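Local coordinates for protein HepC.19480.a.B1 (Helicobacter pylori, PDB 6MTZ) that is uncharacterised but is probably a DHH-DHHA1 phosphoesterase, an enzyme that cleaves phosphoester bonds, at residues A[238-241]-A[242-245]; A[280-283]-A[284-288]. One frame throughout, in Å; residues are numbered along the deposited sequence.

Contact 1 of 2, residues A[238-241]-A[242-245]; sequences MDNI and SSNA
S243 returns its hydroxyl to the carbonyl of D239 one helical turn earlier: OG lies 2.6 Å from D239 O and donates to it, in the carbonyl plane and on a lone pair. The torsion behind this places OG between the backbone N and the carbonyl carbon of S243 (chi1 42°). The amide of the same residue uses D239 O too, S243 N standing 3.2 Å from it but above the carbonyl plane, so this oxygen takes one backbone and one side-chain donor. S243 OG is itself an acceptor for a water 3.1 Å away, which also donates to N240 OD1 at 2.8 Å and so ties two side chains together. These residues form the first two turns of helix 238-251, which leads from the helical part of the chain toward the mixed sheet beginning with strand 258-261, and its regular i to i+4 bonds include S242 N to M238 O (2.8 Å). At the start of the helix, T237 OG1 bonds N240 N and, weakly, D239 OD1. The side chains of I241 and M238 pack against helix 213-228 and L229, whereas S242 OG is bonded to E183 O. N240 and S243 rest on V277 of helix 276-285.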
loop_
_atom_site.group_PDB
_atom_site.type_symbol
_atom_site.label_atom_id
_atom_site.label_comp_id
_atom_site.label_asym_id
_atom_site.label_seq_id
_atom_site.Cartn_x
_atom_site.Cartn_y
_atom_site.Cartn_z
ATOM N N MET A 238 -8.567 -12.167 15.478
ATOM C CA MET A 238 -8.026 -11.361 14.389
ATOM C C MET A 238 -7.465 -10.048 14.914
ATOM O O MET A 238 -6.393 -9.605 14.484
ATOM C CB MET A 238 -9.106 -11.114 13.341
ATOM C CG MET A 238 -8.662 -10.203 12.212
ATOM S SD MET A 238 -7.244 -10.863 11.307
ATOM C CE MET A 238 -8.069 -11.827 10.057
ATOM N N ASP A 239 -8.156 -9.430 15.883
ATOM C CA ASP A 239 -7.688 -8.149 16.405
ATOM C C ASP A 239 -6.354 -8.296 17.138
ATOM O O ASP A 239 -5.508 -7.402 17.048
ATOM C CB ASP A 239 -8.767 -7.481 17.287
ATOM C CG ASP A 239 -9.301 -8.397 18.390
ATOM O OD1 ASP A 239 -8.588 -8.600 19.391
ATOM O OD2 ASP A 239 -10.444 -8.901 18.274
ATOM N N ASN A 240 -6.094 -9.429 17.798
ATOM C CA ASN A 240 -4.750 -9.583 18.357
ATOM C C ASN A 240 -3.728 -10.004 17.310
ATOM O O ASN A 240 -2.552 -9.639 17.418
ATOM C CB ASN A 240 -4.759 -10.562 19.525
ATOM C CG ASN A 240 -5.462 -9.986 20.727
ATOM O OD1 ASN A 240 -5.432 -8.776 20.950
ATOM N ND2 ASN A 240 -6.129 -10.834 21.488
ATOM N N ILE A 241 -4.138 -10.772 16.300
ATOM C CA ILE A 241 -3.200 -11.148 15.247
ATOM C C ILE A 241 -2.755 -9.918 14.468
ATOM O O ILE A 241 -1.562 -9.751 14.180
ATOM C CB ILE A 241 -3.831 -12.205 14.333
ATOM C CG1 ILE A 241 -4.015 -13.505 15.138
ATOM C CG2 ILE A 241 -2.974 -12.427 13.058
ATOM C CD1 ILE A 241 -4.892 -14.504 14.429
ATOM N N SER A 242 -3.698 -9.025 14.142
ATOM C CA SER A 242 -3.355 -7.821 13.389
ATOM C C SER A 242 -2.460 -6.897 14.207
ATOM O O SER A 242 -1.445 -6.400 13.705
ATOM C CB SER A 242 -4.633 -7.084 12.967
ATOM O OG SER A 242 -4.334 -5.775 12.509
ATOM N N SER A 243 -2.836 -6.629 15.467
ATOM C CA SER A 243 -2.033 -5.706 16.272
ATOM C C SER A 243 -0.656 -6.289 16.552
ATOM O O SER A 243 0.338 -5.562 16.527
ATOM C CB SER A 243 -2.759 -5.343 17.574
ATOM O OG SER A 243 -3.379 -6.474 18.162
ATOM N N ASN A 244 -0.564 -7.607 16.735
ATOM C CA ASN A 244 0.740 -8.229 16.934
ATOM C C ASN A 244 1.609 -8.136 15.689
ATOM O O ASN A 244 2.799 -7.815 15.780
ATOM C CB ASN A 244 0.580 -9.679 17.364
ATOM C CG ASN A 244 1.253 -9.938 18.677
ATOM O OD1 ASN A 244 2.481 -10.059 18.741
ATOM N ND2 ASN A 244 0.467 -9.982 19.746
ATOM N N ALA A 245 1.041 -8.438 14.518
ATOM C CA ALA A 245 1.804 -8.304 13.285
ATOM C C ALA A 245 2.302 -6.868 13.104
ATOM O O ALA A 245 3.457 -6.648 12.717
ATOM C CB ALA A 245 0.955 -8.750 12.091
HETATM O O HOH W 1 -2.968 -7.360 21.059
#

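Contact 2 of 2, residues A[280-283]-A[284-288]; sequences NLFL and TQNPD
F282 extends its ring with CG anti to the backbone N (chi1 -179°), while N286 keeps CG beside its own N and anti to its carbonyl carbon (chi1 -60°), which sets the asparagine amide over one face of the ring. ND2 comes down toward the rim, 3.4 Å from F282 CE2, with ring and amide planes 23° apart; N286 CB adds a CH-pi contact over the same ring. ND2 also donates to F282 O at 3.0 Å, arriving in the carbonyl plane on a lone pair, and the bond from N286 N to that oxygen is weak. N286 is the first residue to leave helical geometry, and its side chain supplies a donor to a last-turn carbonyl at the C-terminal end of helix 276-285, the helix of the beta-alpha-beta unit made with strands 264-270 and 291-295. Two residues earlier, N280 O accepts both T284 N (3.1 Å) and T284 OG1 (2.9 Å), which reach it from opposite faces of its carbonyl plane. L281 and Q285 meet at a slant on another side of the helix, CD1 of L281 lying 3.6 Å from Q285 NE2. Further out, the F282 ring meets those of F267 and F289, and N286 ND2 has a second, weak bond to S251 OG.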
loop_
_atom_site.group_PDB
_atom_site.type_symbol
_atom_site.label_atom_id
_atom_site.label_comp_id
_atom_site.label_asym_id
_atom_site.label_seq_id
_atom_site.Cartn_x
_atom_site.Cartn_y
_atom_site.Cartn_z
ATOM N N ASN A 280 -1.441 -0.224 23.220
ATOM C CA ASN A 280 -1.303 -0.988 24.454
ATOM C C ASN A 280 -0.281 -2.107 24.286
ATOM O O ASN A 280 0.582 -2.305 25.147
ATOM C CB ASN A 280 -2.658 -1.552 24.886
ATOM C CG ASN A 280 -2.626 -2.141 26.298
ATOM O OD1 ASN A 280 -2.695 -1.407 27.280
ATOM N ND2 ASN A 280 -2.518 -3.467 26.399
ATOM N N LEU A 281 -0.341 -2.827 23.163
ATOM C CA LEU A 281 0.620 -3.899 22.914
ATOM C C LEU A 281 2.022 -3.350 22.662
ATOM O O LEU A 281 3.005 -3.913 23.152
ATOM C CB LEU A 281 0.156 -4.746 21.731
ATOM C CG LEU A 281 1.005 -5.954 21.373
ATOM C CD1 LEU A 281 1.149 -6.896 22.592
ATOM C CD2 LEU A 281 0.358 -6.669 20.202
ATOM N N PHE A 282 2.143 -2.255 21.899
ATOM C CA PHE A 282 3.470 -1.700 21.647
ATOM C C PHE A 282 4.128 -1.265 22.946
ATOM O O PHE A 282 5.313 -1.529 23.181
ATOM C CB PHE A 282 3.417 -0.504 20.689
ATOM C CG PHE A 282 4.786 0.060 20.396
ATOM C CD1 PHE A 282 5.341 1.036 21.203
ATOM C CD2 PHE A 282 5.549 -0.451 19.354
ATOM C CE1 PHE A 282 6.616 1.519 20.951
ATOM C CE2 PHE A 282 6.821 0.022 19.103
ATOM C CZ PHE A 282 7.358 1.000 19.904
ATOM N N LEU A 283 3.378 -0.546 23.778
ATOM C CA LEU A 283 3.938 -0.042 25.022
ATOM C C LEU A 283 4.299 -1.175 25.969
ATOM O O LEU A 283 5.298 -1.079 26.689
ATOM C CB LEU A 283 2.953 0.930 25.667
ATOM C CG LEU A 283 2.756 2.201 24.835
ATOM C CD1 LEU A 283 1.603 3.066 25.346
ATOM C CD2 LEU A 283 4.050 3.010 24.783
ATOM N N THR A 284 3.537 -2.270 25.959
ATOM C CA THR A 284 3.906 -3.411 26.793
ATOM C C THR A 284 5.201 -4.053 26.299
ATOM O O THR A 284 6.125 -4.297 27.085
ATOM C CB THR A 284 2.773 -4.437 26.828
ATOM O OG1 THR A 284 1.584 -3.827 27.347
ATOM C CG2 THR A 284 3.152 -5.603 27.711
ATOM N N GLN A 285 5.285 -4.328 24.995
ATOM C CA GLN A 285 6.476 -4.951 24.426
ATOM C C GLN A 285 7.692 -4.029 24.458
ATOM O O GLN A 285 8.828 -4.512 24.377
ATOM C CB GLN A 285 6.206 -5.383 22.977
ATOM C CG GLN A 285 5.176 -6.498 22.781
ATOM C CD GLN A 285 4.907 -6.775 21.301
ATOM O OE1 GLN A 285 5.325 -6.013 20.430
ATOM N NE2 GLN A 285 4.210 -7.868 21.018
ATOM N N ASN A 286 7.489 -2.717 24.556
ATOM C CA ASN A 286 8.578 -1.747 24.488
ATOM C C ASN A 286 8.453 -0.795 25.662
ATOM O O ASN A 286 8.104 0.381 25.495
ATOM C CB ASN A 286 8.560 -1.002 23.154
ATOM C CG ASN A 286 8.718 -1.935 21.979
ATOM O OD1 ASN A 286 9.836 -2.285 21.596
ATOM N ND2 ASN A 286 7.598 -2.368 21.416
ATOM N N PRO A 287 8.749 -1.274 26.874
ATOM C CA PRO A 287 8.472 -0.465 28.071
ATOM C C PRO A 287 9.266 0.822 28.129
ATOM O O PRO A 287 8.922 1.688 28.936
ATOM C CB PRO A 287 8.849 -1.406 29.227
ATOM C CG PRO A 287 9.862 -2.338 28.639
ATOM C CD PRO A 287 9.467 -2.521 27.195
ATOM N N ASP A 288 10.308 0.977 27.303
ATOM C CA ASP A 288 11.113 2.194 27.304
ATOM C C ASP A 288 10.361 3.391 26.738
ATOM O O ASP A 288 10.812 4.525 26.915
ATOM C CB ASP A 288 12.430 1.965 26.541
ATOM C CG ASP A 288 12.233 1.332 25.163
ATOM O OD1 ASP A 288 12.274 2.085 24.171
ATOM O OD2 ASP A 288 12.066 0.090 25.061
#

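Contacts 1 and 2 share a device, a hydroxyl bonded to the carbonyl four residues earlier, but they occupy opposite ends of their helices: the N-terminal two turns of 238-251 and the C-terminal end of 276-285. Their centres are about 14 Å apart on the same side of the chain's centre, and the two helices touch directly. N244 bridges them by packing, its ND2 3.3 Å from L281 CD2 and its OD1 3.6 Å from Q285 NE2. T247, a little further along helix 238-251, is bonded by its OG1 to S243 O and N244 O and weakly to Q285 OE1, a weak, indirect link between the two contacts.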